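Local structure of peptidase M16 domain protein (Alicyclobacillus acidocaldarius subsp. acidocaldarius DSM 446, 4XEA) at residues V339-R353 and L394-Q407. The protein is a putative metallopeptidase of the M16 (insulinase) family, probably cleaving peptides at a metal site, which holds nickel in this crystal. Sequence-based numbering, arbitrary orientation.
Sequences VRERGIDEEAFERAR and LQTMTLERANARFQ. With ACT (acetate ion), chain E.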
ATOM      1  N   VAL A 339     -15.670 -25.468  14.883  1.00 59.19           N
ATOM      2  CA  VAL A 339     -16.057 -25.524  13.486  1.00 58.63           C
ATOM      3  C   VAL A 339     -15.841 -26.945  12.942  1.00 57.82           C
ATOM      4  O   VAL A 339     -16.594 -27.409  12.109  1.00 58.87           O
ATOM      5  CB  VAL A 339     -15.274 -24.493  12.629  1.00 57.17           C
ATOM      6  CG1 VAL A 339     -15.574 -24.690  11.153  1.00 56.73           C
ATOM      7  CG2 VAL A 339     -15.579 -23.039  13.082  1.00 57.96           C
ATOM      8  N   ARG A 340     -14.780 -27.604  13.411  1.00 56.61           N
ATOM      9  CA  ARG A 340     -14.456 -28.972  13.035  1.00 58.16           C
ATOM     10  C   ARG A 340     -15.554 -29.944  13.473  1.00 61.92           C
ATOM     11  O   ARG A 340     -15.920 -30.828  12.709  1.00 63.90           O
ATOM     12  CB  ARG A 340     -13.100 -29.365  13.644  1.00 57.70           C
ATOM     13  CG  ARG A 340     -12.565 -30.706  13.207  1.00 60.36           C
ATOM     14  CD  ARG A 340     -11.117 -30.930  13.673  1.00 61.35           C
ATOM     15  NE  ARG A 340     -10.188 -29.889  13.223  1.00 55.09           N
ATOM     16  CZ  ARG A 340      -9.489 -29.078  14.013  1.00 54.04           C
ATOM     17  NH1 ARG A 340      -9.566 -29.138  15.344  1.00 53.98           N
ATOM     18  NH2 ARG A 340      -8.696 -28.181  13.468  1.00 51.94           N
ATOM     19  N   GLU A 341     -16.067 -29.762  14.691  1.00 64.23           N
ATOM     20  CA  GLU A 341     -17.175 -30.545  15.240  1.00 69.06           C
ATOM     21  C   GLU A 341     -18.511 -30.196  14.568  1.00 70.53           C
ATOM     22  O   GLU A 341     -19.291 -31.094  14.221  1.00 72.95           O
ATOM     23  CB  GLU A 341     -17.276 -30.301  16.771  1.00 72.65           C
ATOM     24  CG  GLU A 341     -18.497 -30.931  17.507  1.00 81.80           C
ATOM     25  CD  GLU A 341     -18.959 -30.138  18.755  1.00 89.25           C
ATOM     26  OE1 GLU A 341     -18.338 -29.086  19.080  1.00 89.55           O
ATOM     27  OE2 GLU A 341     -19.964 -30.565  19.399  1.00 98.27           O
ATOM     28  N   ARG A 342     -18.777 -28.895  14.407  1.00 84.04           N
ATOM     29  CA  ARG A 342     -20.137 -28.392  14.113  1.00 84.80           C
ATOM     30  C   ARG A 342     -20.368 -28.057  12.637  1.00 81.68           C
ATOM     31  O   ARG A 342     -21.503 -27.898  12.203  1.00 82.30           O
ATOM     32  CB  ARG A 342     -20.430 -27.130  14.941  1.00 85.95           C
ATOM     33  CG  ARG A 342     -20.094 -27.228  16.443  1.00 89.95           C
ATOM     34  CD  ARG A 342     -21.244 -27.745  17.261  1.00 96.40           C
ATOM     35  NE  ARG A 342     -22.358 -26.808  17.219  1.00101.12           N
ATOM     36  CZ  ARG A 342     -23.571 -27.040  17.713  1.00106.20           C
ATOM     37  NH1 ARG A 342     -23.857 -28.192  18.315  1.00110.32           N
ATOM     38  NH2 ARG A 342     -24.507 -26.107  17.607  1.00108.19           N
ATOM     39  N   GLY A 343     -19.294 -27.923  11.875  1.00 77.45           N
ATOM     40  CA  GLY A 343     -19.391 -27.488  10.491  1.00 75.28           C
ATOM     41  C   GLY A 343     -19.279 -25.974  10.359  1.00 73.44           C
ATOM     42  O   GLY A 343     -19.547 -25.226  11.303  1.00 73.25           O
ATOM     43  N   ILE A 344     -18.866 -25.530   9.178  1.00 70.63           N
ATOM     44  CA  ILE A 344     -18.805 -24.098   8.873  1.00 69.59           C
ATOM     45  C   ILE A 344     -20.193 -23.471   8.939  1.00 71.02           C
ATOM     46  O   ILE A 344     -21.161 -24.044   8.444  1.00 72.70           O
ATOM     47  CB  ILE A 344     -18.240 -23.867   7.466  1.00 66.94           C
ATOM     48  CG1 ILE A 344     -16.780 -24.291   7.422  1.00 65.71           C
ATOM     49  CG2 ILE A 344     -18.400 -22.396   7.039  1.00 66.10           C
ATOM     50  CD1 ILE A 344     -16.194 -24.218   6.040  1.00 64.17           C
ATOM     51  N   ASP A 345     -20.292 -22.298   9.558  1.00 71.22           N
ATOM     52  CA  ASP A 345     -21.565 -21.585   9.618  1.00 73.07           C
ATOM     53  C   ASP A 345     -21.889 -21.010   8.239  1.00 71.83           C
ATOM     54  O   ASP A 345     -21.099 -20.247   7.687  1.00 68.27           O
ATOM     55  CB  ASP A 345     -21.519 -20.461  10.656  1.00 74.13           C
ATOM     56  CG  ASP A 345     -22.779 -19.605  10.655  1.00 76.54           C
ATOM     57  OD1 ASP A 345     -23.775 -19.966  11.320  1.00 80.65           O
ATOM     58  OD2 ASP A 345     -22.776 -18.549   9.994  1.00 77.13           O
ATOM     59  N   GLU A 346     -23.061 -21.357   7.704  1.00 73.66           N
ATOM     60  CA  GLU A 346     -23.427 -20.997   6.340  1.00 73.50           C
ATOM     61  C   GLU A 346     -23.541 -19.495   6.132  1.00 73.32           C
ATOM     62  O   GLU A 346     -23.164 -19.000   5.075  1.00 71.52           O
ATOM     63  CB  GLU A 346     -24.750 -21.638   5.944  1.00 77.22           C
ATOM     64  CG  GLU A 346     -25.042 -21.495   4.456  1.00 78.57           C
ATOM     65  CD  GLU A 346     -26.209 -22.341   4.005  1.00 83.00           C
ATOM     66  OE1 GLU A 346     -26.424 -22.448   2.784  1.00 84.24           O
ATOM     67  OE2 GLU A 346     -26.910 -22.901   4.870  1.00 86.53           O
ATOM     68  N   GLU A 347     -24.076 -18.773   7.114  1.00 74.64           N
ATOM     69  CA  GLU A 347     -24.266 -17.334   6.954  1.00 75.01           C
ATOM     70  C   GLU A 347     -22.932 -16.588   6.881  1.00 71.37           C
ATOM     71  O   GLU A 347     -22.800 -15.662   6.075  1.00 70.30           O
ATOM     72  CB  GLU A 347     -25.177 -16.757   8.039  1.00 77.85           C
ATOM     73  CG  GLU A 347     -26.621 -17.204   7.875  1.00 82.87           C
ATOM     74  CD  GLU A 347     -27.583 -16.518   8.822  1.00 87.88           C
ATOM     75  OE1 GLU A 347     -27.178 -16.146   9.940  1.00 91.18           O
ATOM     76  OE2 GLU A 347     -28.752 -16.349   8.445  1.00 91.17           O
ATOM     77  N   ALA A 348     -21.951 -17.011   7.690  1.00 69.16           N
ATOM     78  CA  ALA A 348     -20.633 -16.395   7.687  1.00 66.50           C
ATOM     79  C   ALA A 348     -19.949 -16.687   6.356  1.00 64.29           C
ATOM     80  O   ALA A 348     -19.286 -15.825   5.788  1.00 62.67           O
ATOM     81  CB  ALA A 348     -19.783 -16.922   8.837  1.00 66.28           C
ATOM     82  N   PHE A 349     -20.111 -17.912   5.879  1.00 63.51           N
ATOM     83  CA  PHE A 349     -19.628 -18.312   4.570  1.00 62.39           C
ATOM     84  C   PHE A 349     -20.204 -17.473   3.401  1.00 62.10           C
ATOM     85  O   PHE A 349     -19.447 -17.045   2.537  1.00 60.18           O
ATOM     86  CB  PHE A 349     -19.857 -19.836   4.372  1.00 62.95           C
ATOM     87  CG  PHE A 349     -19.661 -20.316   2.959  1.00 61.68           C
ATOM     88  CD1 PHE A 349     -18.398 -20.484   2.430  1.00 61.41           C
ATOM     89  CD2 PHE A 349     -20.749 -20.641   2.174  1.00 66.83           C
ATOM     90  CE1 PHE A 349     -18.223 -20.944   1.142  1.00 60.49           C
ATOM     91  CE2 PHE A 349     -20.575 -21.109   0.878  1.00 66.35           C
ATOM     92  CZ  PHE A 349     -19.319 -21.242   0.365  1.00 62.67           C
ATOM     93  N   GLU A 350     -21.507 -17.244   3.351  1.00 64.67           N
ATOM     94  CA  GLU A 350     -22.070 -16.412   2.276  1.00 65.95           C
ATOM     95  C   GLU A 350     -21.591 -14.939   2.375  1.00 65.27           C
ATOM     96  O   GLU A 350     -21.401 -14.280   1.355  1.00 65.04           O
ATOM     97  CB  GLU A 350     -23.620 -16.487   2.227  1.00 70.09           C
ATOM     98  CG  GLU A 350     -24.212 -17.860   1.777  1.00 73.13           C
ATOM     99  CD  GLU A 350     -23.736 -18.328   0.393  1.00 74.58           C
ATOM    100  OE1 GLU A 350     -23.249 -17.495  -0.400  1.00 74.78           O
ATOM    101  OE2 GLU A 350     -23.857 -19.536   0.081  1.00 76.67           O
ATOM    102  N   ARG A 351     -21.411 -14.417   3.583  1.00 65.08           N
ATOM    103  CA  ARG A 351     -20.905 -13.048   3.711  1.00 65.07           C
ATOM    104  C   ARG A 351     -19.479 -12.983   3.188  1.00 60.77           C
ATOM    105  O   ARG A 351     -19.083 -12.002   2.574  1.00 58.11           O
ATOM    106  CB  ARG A 351     -20.986 -12.500   5.150  1.00 66.32           C
ATOM    107  CG  ARG A 351     -22.387 -12.060   5.579  1.00 71.96           C
ATOM    108  CD  ARG A 351     -22.378 -11.272   6.909  1.00 76.87           C
ATOM    109  NE  ARG A 351     -21.759 -12.053   7.991  1.00 79.22           N
ATOM    110  CZ  ARG A 351     -22.403 -12.916   8.788  1.00 81.59           C
ATOM    111  NH1 ARG A 351     -21.730 -13.569   9.727  1.00 81.38           N
ATOM    112  NH2 ARG A 351     -23.705 -13.153   8.649  1.00 82.40           N
ATOM    113  N   ALA A 352     -18.719 -14.049   3.412  1.00 59.96           N
ATOM    114  CA  ALA A 352     -17.346 -14.092   3.007  1.00 57.23           C
ATOM    115  C   ALA A 352     -17.229 -14.182   1.482  1.00 56.95           C
ATOM    116  O   ALA A 352     -16.420 -13.449   0.868  1.00 55.38           O
ATOM    117  CB  ALA A 352     -16.627 -15.279   3.666  1.00 57.06           C
ATOM    118  N   ARG A 353     -17.969 -15.112   0.887  1.00 57.14           N
ATOM    119  CA  ARG A 353     -18.020 -15.230  -0.569  1.00 58.26           C
ATOM    120  C   ARG A 353     -18.366 -13.863  -1.213  1.00 59.10           C
ATOM    121  O   ARG A 353     -17.726 -13.460  -2.186  1.00 58.06           O
ATOM    122  CB  ARG A 353     -19.059 -16.258  -0.990  1.00 60.03           C
ATOM    123  CG  ARG A 353     -19.089 -16.531  -2.480  1.00 61.91           C
ATOM    124  CD  ARG A 353     -20.512 -16.445  -3.058  1.00 67.23           C
ATOM    125  NE  ARG A 353     -21.364 -17.516  -2.560  1.00 69.73           N
ATOM    126  CZ  ARG A 353     -21.242 -18.792  -2.917  1.00 72.06           C
ATOM    127  NH1 ARG A 353     -20.312 -19.174  -3.797  1.00 69.23           N
ATOM    128  NH2 ARG A 353     -22.065 -19.702  -2.399  1.00 75.21           N
ATOM    129  N   LEU A 394     -15.847 -18.513  -7.603  1.00 58.53           N
ATOM    130  CA  LEU A 394     -16.490 -17.711  -6.566  1.00 59.84           C
ATOM    131  C   LEU A 394     -18.013 -17.839  -6.582  1.00 62.96           C
ATOM    132  O   LEU A 394     -18.622 -17.786  -5.522  1.00 64.27           O
ATOM    133  CB  LEU A 394     -16.108 -16.233  -6.686  1.00 59.62           C
ATOM    134  CG  LEU A 394     -14.695 -15.876  -6.218  1.00 57.68           C
ATOM    135  CD1 LEU A 394     -14.169 -14.641  -6.926  1.00 57.19           C
ATOM    136  CD2 LEU A 394     -14.680 -15.674  -4.715  1.00 59.53           C
ATOM    137  N   GLN A 395     -18.606 -18.002  -7.777  1.00 64.46           N
ATOM    138  CA  GLN A 395     -20.047 -18.166  -7.953  1.00 67.68           C
ATOM    139  C   GLN A 395     -20.551 -19.543  -7.575  1.00 68.42           C
ATOM    140  O   GLN A 395     -21.648 -19.676  -7.043  1.00 69.77           O
ATOM    141  CB  GLN A 395     -20.448 -17.950  -9.415  1.00 69.56           C
ATOM    142  CG  GLN A 395     -20.306 -16.530  -9.937  1.00 71.78           C
ATOM    143  CD  GLN A 395     -20.526 -16.450 -11.446  1.00 75.07           C
ATOM    144  OE1 GLN A 395     -20.165 -17.365 -12.196  1.00 77.30           O
ATOM    145  NE2 GLN A 395     -21.101 -15.346 -11.897  1.00 77.62           N
ATOM    146  N   THR A 396     -19.754 -20.565  -7.878  1.00 66.95           N
ATOM    147  CA  THR A 396     -20.206 -21.955  -7.810  1.00 67.88           C
ATOM    148  C   THR A 396     -19.728 -22.686  -6.548  1.00 66.76           C
ATOM    149  O   THR A 396     -20.260 -23.733  -6.180  1.00 67.90           O
ATOM    150  CB  THR A 396     -19.751 -22.719  -9.060  1.00 68.19           C
ATOM    151  OG1 THR A 396     -18.322 -22.695  -9.135  1.00 64.24           O
ATOM    152  CG2 THR A 396     -20.341 -22.084 -10.308  1.00 69.12           C
HETATM  153  N   MSE A 397     -18.723 -22.138  -5.886  1.00 70.11           N
HETATM  154  CA  MSE A 397     -18.269 -22.666  -4.606  1.00 67.22           C
HETATM  155  C   MSE A 397     -19.441 -22.986  -3.643  1.00 67.60           C
HETATM  156  O   MSE A 397     -20.389 -22.192  -3.543  1.00 71.43           O
HETATM  157  CB  MSE A 397     -17.356 -21.625  -4.005  1.00 67.32           C
HETATM  158  CG  MSE A 397     -17.001 -21.885  -2.638  1.00 68.34           C
HETATM  159 SE   MSE A 397     -15.557 -23.092  -2.573  0.73 73.93          SE
HETATM  160  CE  MSE A 397     -14.885 -22.098  -1.066  1.00 65.09           C
ATOM    161  N   THR A 398     -19.403 -24.147  -2.978  1.00 64.01           N
ATOM    162  CA  THR A 398     -20.503 -24.594  -2.082  1.00 65.20           C
ATOM    163  C   THR A 398     -20.076 -24.719  -0.603  1.00 62.69           C
ATOM    164  O   THR A 398     -18.900 -24.843  -0.304  1.00 57.89           O
ATOM    165  CB  THR A 398     -21.083 -25.972  -2.536  1.00 65.33           C
ATOM    166  OG1 THR A 398     -20.080 -26.990  -2.418  1.00 63.13           O
ATOM    167  CG2 THR A 398     -21.548 -25.910  -3.978  1.00 68.27           C
ATOM    168  N   LEU A 399     -21.050 -24.726   0.314  1.00 64.32           N
ATOM    169  CA  LEU A 399     -20.777 -24.978   1.741  1.00 62.90           C
ATOM    170  C   LEU A 399     -20.168 -26.373   1.959  1.00 60.30           C
ATOM    171  O   LEU A 399     -19.282 -26.545   2.807  1.00 57.04           O
ATOM    172  CB  LEU A 399     -22.073 -24.822   2.584  1.00 67.26           C
ATOM    173  CG  LEU A 399     -21.982 -24.984   4.117  1.00 67.34           C
ATOM    174  CD1 LEU A 399     -21.046 -23.967   4.771  1.00 65.72           C
ATOM    175  CD2 LEU A 399     -23.408 -24.929   4.770  1.00 72.48           C
ATOM    176  N   GLU A 400     -20.638 -27.380   1.215  1.00 61.40           N
ATOM    177  CA  GLU A 400     -20.040 -28.737   1.312  1.00 60.17           C
ATOM    178  C   GLU A 400     -18.562 -28.704   0.959  1.00 56.21           C
ATOM    179  O   GLU A 400     -17.689 -29.251   1.668  1.00 53.59           O
ATOM    180  CB  GLU A 400     -20.772 -29.702   0.365  1.00 63.15           C
ATOM    181  CG  GLU A 400     -20.159 -31.124   0.251  1.00 65.50           C
ATOM    182  CD  GLU A 400     -21.081 -32.093  -0.508  1.00 73.93           C
ATOM    183  OE1 GLU A 400     -21.181 -31.992  -1.752  1.00 76.57           O
ATOM    184  OE2 GLU A 400     -21.746 -32.938   0.142  1.00 80.80           O
ATOM    185  N   ARG A 401     -18.265 -28.048  -0.144  1.00 55.40           N
ATOM    186  CA  ARG A 401     -16.854 -27.896  -0.536  1.00 53.38           C
ATOM    187  C   ARG A 401     -16.050 -27.108   0.518  1.00 51.43           C
ATOM    188  O   ARG A 401     -14.921 -27.478   0.840  1.00 48.77           O
ATOM    189  CB  ARG A 401     -16.754 -27.307  -1.947  1.00 54.18           C
ATOM    190  CG  ARG A 401     -15.357 -27.023  -2.444  1.00 53.48           C
ATOM    191  CD  ARG A 401     -14.399 -28.237  -2.387  1.00 53.03           C
ATOM    192  NE  ARG A 401     -13.057 -27.823  -2.801  1.00 50.00           N
ATOM    193  CZ  ARG A 401     -11.916 -28.354  -2.350  1.00 49.08           C
ATOM    194  NH1 ARG A 401     -11.915 -29.348  -1.462  1.00 49.23           N
ATOM    195  NH2 ARG A 401     -10.767 -27.871  -2.776  1.00 46.03           N
ATOM    196  N   ALA A 402     -16.639 -26.069   1.103  1.00 53.59           N
ATOM    197  CA  ALA A 402     -15.941 -25.317   2.172  1.00 52.28           C
ATOM    198  C   ALA A 402     -15.683 -26.224   3.380  1.00 51.34           C
ATOM    199  O   ALA A 402     -14.589 -26.177   3.963  1.00 48.62           O
ATOM    200  CB  ALA A 402     -16.728 -24.081   2.592  1.00 55.13           C
ATOM    201  N   ASN A 403     -16.662 -27.055   3.750  1.00 52.95           N
ATOM    202  CA  ASN A 403     -16.438 -28.026   4.833  1.00 53.82           C
ATOM    203  C   ASN A 403     -15.363 -29.064   4.474  1.00 51.77           C
ATOM    204  O   ASN A 403     -14.498 -29.340   5.303  1.00 50.70           O
ATOM    205  CB  ASN A 403     -17.742 -28.701   5.299  1.00 57.35           C
ATOM    206  CG  ASN A 403     -18.629 -27.767   6.164  1.00 60.72           C
ATOM    207  OD1 ASN A 403     -18.199 -27.244   7.198  1.00 60.85           O
ATOM    208  ND2 ASN A 403     -19.863 -27.567   5.735  1.00 59.65           N
ATOM    209  N   ALA A 404     -15.388 -29.613   3.254  1.00 51.64           N
ATOM    210  CA  ALA A 404     -14.380 -30.608   2.854  1.00 50.30           C
ATOM    211  C   ALA A 404     -12.975 -30.011   2.886  1.00 47.38           C
ATOM    212  O   ALA A 404     -12.018 -30.651   3.333  1.00 47.27           O
ATOM    213  CB  ALA A 404     -14.687 -31.190   1.467  1.00 51.19           C
ATOM    214  N   ARG A 405     -12.831 -28.781   2.404  1.00 47.01           N
ATOM    215  CA  ARG A 405     -11.501 -28.118   2.393  1.00 44.82           C
ATOM    216  C   ARG A 405     -10.985 -27.929   3.834  1.00 44.38           C
ATOM    217  O   ARG A 405      -9.822 -28.211   4.120  1.00 44.03           O
ATOM    218  CB  ARG A 405     -11.605 -26.762   1.674  1.00 45.32           C
ATOM    219  CG  ARG A 405     -10.338 -25.892   1.699  1.00 41.60           C
ATOM    220  CD  ARG A 405      -9.441 -26.229   0.520  1.00 43.46           C
ATOM    221  NE  ARG A 405      -8.615 -27.450   0.601  1.00 40.34           N
ATOM    222  CZ  ARG A 405      -7.324 -27.470   0.937  1.00 41.54           C
ATOM    223  NH1 ARG A 405      -6.627 -28.590   0.870  1.00 38.88           N
ATOM    224  NH2 ARG A 405      -6.711 -26.366   1.350  1.00 40.09           N
ATOM    225  N   PHE A 406     -11.857 -27.447   4.718  1.00 45.09           N
ATOM    226  CA  PHE A 406     -11.552 -27.273   6.132  1.00 45.60           C
ATOM    227  C   PHE A 406     -11.063 -28.595   6.771  1.00 45.75           C
ATOM    228  O   PHE A 406     -10.015 -28.647   7.425  1.00 43.56           O
ATOM    229  CB  PHE A 406     -12.785 -26.713   6.880  1.00 48.35           C
ATOM    230  CG  PHE A 406     -12.531 -26.464   8.338  1.00 50.47           C
ATOM    231  CD1 PHE A 406     -12.557 -27.507   9.251  1.00 53.06           C
ATOM    232  CD2 PHE A 406     -12.196 -25.192   8.799  1.00 50.65           C
ATOM    233  CE1 PHE A 406     -12.253 -27.289  10.612  1.00 53.97           C
ATOM    234  CE2 PHE A 406     -11.906 -24.970  10.135  1.00 50.72           C
ATOM    235  CZ  PHE A 406     -11.940 -26.026  11.053  1.00 53.15           C
ATOM    236  N   GLN A 407     -11.824 -29.673   6.545  1.00 47.94           N
ATOM    237  CA  GLN A 407     -11.527 -30.996   7.126  1.00 48.66           C
ATOM    238  C   GLN A 407     -10.206 -31.605   6.640  1.00 46.88           C
ATOM    239  O   GLN A 407      -9.489 -32.257   7.411  1.00 46.70           O
ATOM    240  CB  GLN A 407     -12.698 -31.951   6.835  1.00 51.40           C
ATOM    241  CG  GLN A 407     -14.011 -31.547   7.519  1.00 55.95           C
ATOM    242  CD  GLN A 407     -13.999 -31.764   9.017  1.00 61.19           C
ATOM    243  OE1 GLN A 407     -13.263 -32.613   9.524  1.00 61.80           O
ATOM    244  NE2 GLN A 407     -14.834 -31.013   9.736  1.00 63.30           N
TER
HETATM  245  C   ACT E 504     -17.433 -20.114  10.969  1.00 62.62           C
HETATM  246  O   ACT E 504     -17.032 -19.678  12.085  1.00 61.78           O
HETATM  247  OXT ACT E 504     -18.213 -21.090  10.987  1.00 62.42           O
HETATM  248  CH3 ACT E 504     -16.988 -19.518   9.661  1.00 62.72           C
HETATM  249  O   HOH W   1     -10.272 -30.245  10.403  1.00 53.23           O
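Two helix-to-helix turns meet in the helical part of the second M16-like half: Arg353, one turn of helix past Phe349, reaches over to the turn where helix 387-396 gives way to helix 399-409. Its NH1 donates to Leu394 O (2.8 Å) and to Met397 O (3.0 Å), and NH2 also donates to Met397 O, end-on and from the same face of that carbonyl. The side chain, bent at chi2 (-130°) and chi3, turns the NE-NH2 edge of the guanidinium to Glu350, which takes NE on OE1 (2.9 Å) and NH2 on OE2 in a side-on salt bridge. With an alanine here, the carbonyls of Leu394 and Met397 would probably lose these donors and Glu350 its charged mate.

Helices 346-353 and 399-407 cross at 98°, each begun by an N-cap, Asp345 and Thr398, whose side chains accept from Ala348 N and Arg401 N. Phe349 fills the angle between them. The CA of Leu399 lies over one face of its ring, while the CG of Met397, a selenomethionine, meets the edge in plane, 3.8 Å from Phe349 CZ. Ala402 CB packs tightly on Ile344 CD1 (3.5 Å); Ile344 and Met397 also touch helix 265-283.

At the other turn, Ile344 N gives Asn403 OD1 a nearly straight bond (2.7 Å, 175°) on an in-plane lone pair. Beyond it, Val339 CG1 sits over a face of Phe406, 4.0 Å from the ring centroid. Arg340 O lies in the amide plane of Gln407 and takes NE2 on a lone pair (3.2 Å), while Arg340 NH2 donates to Leu410 O.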